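Local coordinates for glutathione peroxidase-like protein (PDB 3DWV) that probably acts as a tryparedoxin-dependent peroxidase of the glutathione peroxidase family, reducing hydroperoxides through cysteine chemistry, at residues L50-A55 / Y65-T70. The protein carries 1 engineered substitution. Sequence-based numbering, arbitrary orientation. Where two conformers were deposited one is given.
Sequences LIYNVA and YETATT. Unlike the reference sequence in segment 65-70: Thr70 (reference Ala).
In the conformer described, one of two modelled, the hydroxyl oxygen OG1 of Thr67 bonds to the carbonyl of Gly63, one turn earlier in the chain, and more weakly to that of Ala169, while the methyl branch of the same side chain faces Tyr52. The torsion of this conformer explains the division of labour: OG1 lies anti to the carbonyl carbon (chi1 -65°) and CG2 anti to the backbone N, which brings Thr67 CG2 to a peripheral 3.8 Å from Tyr52 OH. The main contact, however, belongs to Ala68. Its CB sits over one face of the Tyr52 ring, displaced from the centre toward the CE1-CZ bond: Ala68 CB is 3.4 Å from both Tyr52 CE1 and Tyr52 CZ, but 4.1 Å from Tyr52 CE2. The methyl thus packs over the CE1-CZ rim of that face, and its small size lets the helix backbone come close, with Tyr52 OH 3.5 Å from Ala68 CA. Tyr52 OH also passes near Ala68 N, yet the angle is too poor for a bond, and no hydrogen bond joins the two segments. Within the helix, Tyr65 O accepts from Thr69 OG1 at 2.9 Å and from Thr69 N at 3.0 Å, the two donors reaching it from opposite faces of its carbonyl plane. The contact packs the helix of the beta-alpha-beta unit 49-54, 64-75, 81-86 on its first strand, as in the thioredoxin fold, with the predicted active-site residue Cys58, disulfide-bonded here to Cys106, in the connection between strand 49-54 and helix 64-75. The strand pairs in parallel with strand 81-86 and antiparallel with 152-155; Tyr52 touches Val82 and Ser152 on these neighbours, and Ile174 touches both Tyr52 and Thr67, so helix 171-181 lies beside helix 64-75 at this ring.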
loop_
_atom_site.group_PDB
_atom_site.type_symbol
_atom_site.label_atom_id
_atom_site.label_comp_id
_atom_site.label_asym_id
_atom_site.label_seq_id
_atom_site.Cartn_x
_atom_site.Cartn_y
_atom_site.Cartn_z
ATOM N N LEU A 50 4.851 0.719 -5.958
ATOM C CA LEU A 50 3.627 1.234 -5.384
ATOM C C LEU A 50 3.223 0.351 -4.199
ATOM O O LEU A 50 3.205 -0.864 -4.437
ATOM C CB LEU A 50 2.468 1.139 -6.374
ATOM C CG LEU A 50 1.995 2.351 -7.136
ATOM C CD1 LEU A 50 0.777 1.947 -7.967
ATOM C CD2 LEU A 50 1.704 3.541 -6.237
ATOM N N ILE A 51 2.934 0.980 -3.056
ATOM C CA ILE A 51 2.548 0.186 -1.881
ATOM C C ILE A 51 1.118 0.519 -1.491
ATOM O O ILE A 51 0.800 1.648 -1.108
ATOM C CB ILE A 51 3.487 0.393 -0.692
ATOM C CG1 ILE A 51 4.951 0.089 -1.082
ATOM C CG2 ILE A 51 3.014 -0.440 0.500
ATOM C CD1 ILE A 51 5.919 0.365 0.089
ATOM N N TYR A 52 0.291 -0.528 -1.645
ATOM C CA TYR A 52 -1.096 -0.440 -1.256
ATOM C C TYR A 52 -1.467 -1.104 0.069
ATOM O O TYR A 52 -0.868 -2.156 0.355
ATOM C CB TYR A 52 -1.918 -1.168 -2.310
ATOM C CG TYR A 52 -2.095 -0.536 -3.662
ATOM C CD1 TYR A 52 -1.167 -0.674 -4.675
ATOM C CD2 TYR A 52 -3.254 0.206 -3.925
ATOM C CE1 TYR A 52 -1.373 -0.077 -5.925
ATOM C CE2 TYR A 52 -3.460 0.781 -5.164
ATOM C CZ TYR A 52 -2.525 0.650 -6.159
ATOM O OH TYR A 52 -2.736 1.226 -7.396
ATOM N N ASN A 53 -2.395 -0.532 0.820
ATOM C CA ASN A 53 -3.065 -1.291 1.891
ATOM C C ASN A 53 -4.329 -1.947 1.329
ATOM O O ASN A 53 -5.004 -1.326 0.513
ATOM C CB ASN A 53 -3.401 -0.416 3.108
ATOM C CG ASN A 53 -4.337 0.744 2.764
ATOM O OD1 ASN A 53 -3.875 1.696 2.130
ATOM N ND2 ASN A 53 -5.610 0.730 3.153
ATOM N N VAL A 54 -4.623 -3.183 1.751
ATOM C CA VAL A 54 -5.774 -3.892 1.143
ATOM C C VAL A 54 -6.565 -4.486 2.291
ATOM O O VAL A 54 -6.237 -4.335 3.492
ATOM C CB VAL A 54 -5.300 -4.932 0.110
ATOM C CG1 VAL A 54 -4.407 -4.283 -0.978
ATOM C CG2 VAL A 54 -4.498 -6.042 0.778
ATOM N N ALA A 55 -7.606 -5.186 1.945
ATOM C CA ALA A 55 -8.466 -5.835 2.937
ATOM C C ALA A 55 -9.207 -6.976 2.220
ATOM O O ALA A 55 -9.026 -7.110 1.001
ATOM C CB ALA A 55 -9.411 -4.839 3.596
ATOM N N TYR A 65 -8.258 -2.240 -7.066
ATOM C CA TYR A 65 -7.748 -3.502 -7.590
ATOM C C TYR A 65 -7.338 -3.428 -9.060
ATOM O O TYR A 65 -6.303 -3.992 -9.496
ATOM C CB TYR A 65 -8.824 -4.602 -7.452
ATOM C CG TYR A 65 -8.436 -5.898 -8.144
ATOM C CD1 TYR A 65 -7.649 -6.811 -7.444
ATOM C CD2 TYR A 65 -8.831 -6.268 -9.439
ATOM C CE1 TYR A 65 -7.270 -8.013 -8.024
ATOM C CE2 TYR A 65 -8.441 -7.445 -10.012
ATOM C CZ TYR A 65 -7.656 -8.317 -9.294
ATOM O OH TYR A 65 -7.316 -9.483 -9.910
ATOM N N GLU A 66 -8.207 -2.875 -9.883
ATOM C CA GLU A 66 -7.980 -2.842 -11.321
ATOM C C GLU A 66 -6.734 -2.014 -11.615
ATOM O O GLU A 66 -5.886 -2.404 -12.405
ATOM C CB GLU A 66 -9.145 -2.239 -12.087
ATOM C CG GLU A 66 -10.480 -2.957 -12.063
ATOM C CD GLU A 66 -11.578 -2.028 -12.578
ATOM O OE1 GLU A 66 -11.690 -1.854 -13.812
ATOM O OE2 GLU A 66 -12.299 -1.460 -11.733
ATOM N N THR A 67 -6.661 -0.864 -10.939
ATOM C CA THR A 67 -5.533 0.047 -11.139
ATOM C C THR A 67 -4.223 -0.611 -10.733
ATOM O O THR A 67 -3.301 -0.620 -11.549
ATOM C CB THR A 67 -5.727 1.349 -10.359
ATOM O OG1 THR A 67 -6.862 2.000 -10.944
ATOM C CG2 THR A 67 -4.560 2.289 -10.584
ATOM N N ALA A 68 -4.167 -1.145 -9.524
ATOM C CA ALA A 68 -2.909 -1.805 -9.071
ATOM C C ALA A 68 -2.530 -2.922 -10.032
ATOM O O ALA A 68 -1.356 -3.089 -10.347
ATOM C CB ALA A 68 -3.034 -2.404 -7.678
ATOM N N THR A 69 -3.474 -3.734 -10.501
ATOM C CA THR A 69 -3.104 -4.905 -11.306
ATOM C C THR A 69 -2.629 -4.477 -12.687
ATOM O O THR A 69 -1.637 -4.989 -13.242
ATOM C CB THR A 69 -4.322 -5.833 -11.405
ATOM O OG1 THR A 69 -4.647 -6.334 -10.069
ATOM C CG2 THR A 69 -4.045 -7.016 -12.313
ATOM N N THR A 70 -3.391 -3.524 -13.244
ATOM C CA THR A 70 -2.988 -2.953 -14.518
ATOM C C THR A 70 -1.568 -2.400 -14.481
ATOM O O THR A 70 -0.783 -2.693 -15.390
ATOM C CB THR A 70 -3.923 -1.805 -14.929
ATOM O OG1 THR A 70 -5.246 -2.372 -15.086
ATOM C CG2 THR A 70 -3.453 -1.218 -16.262
#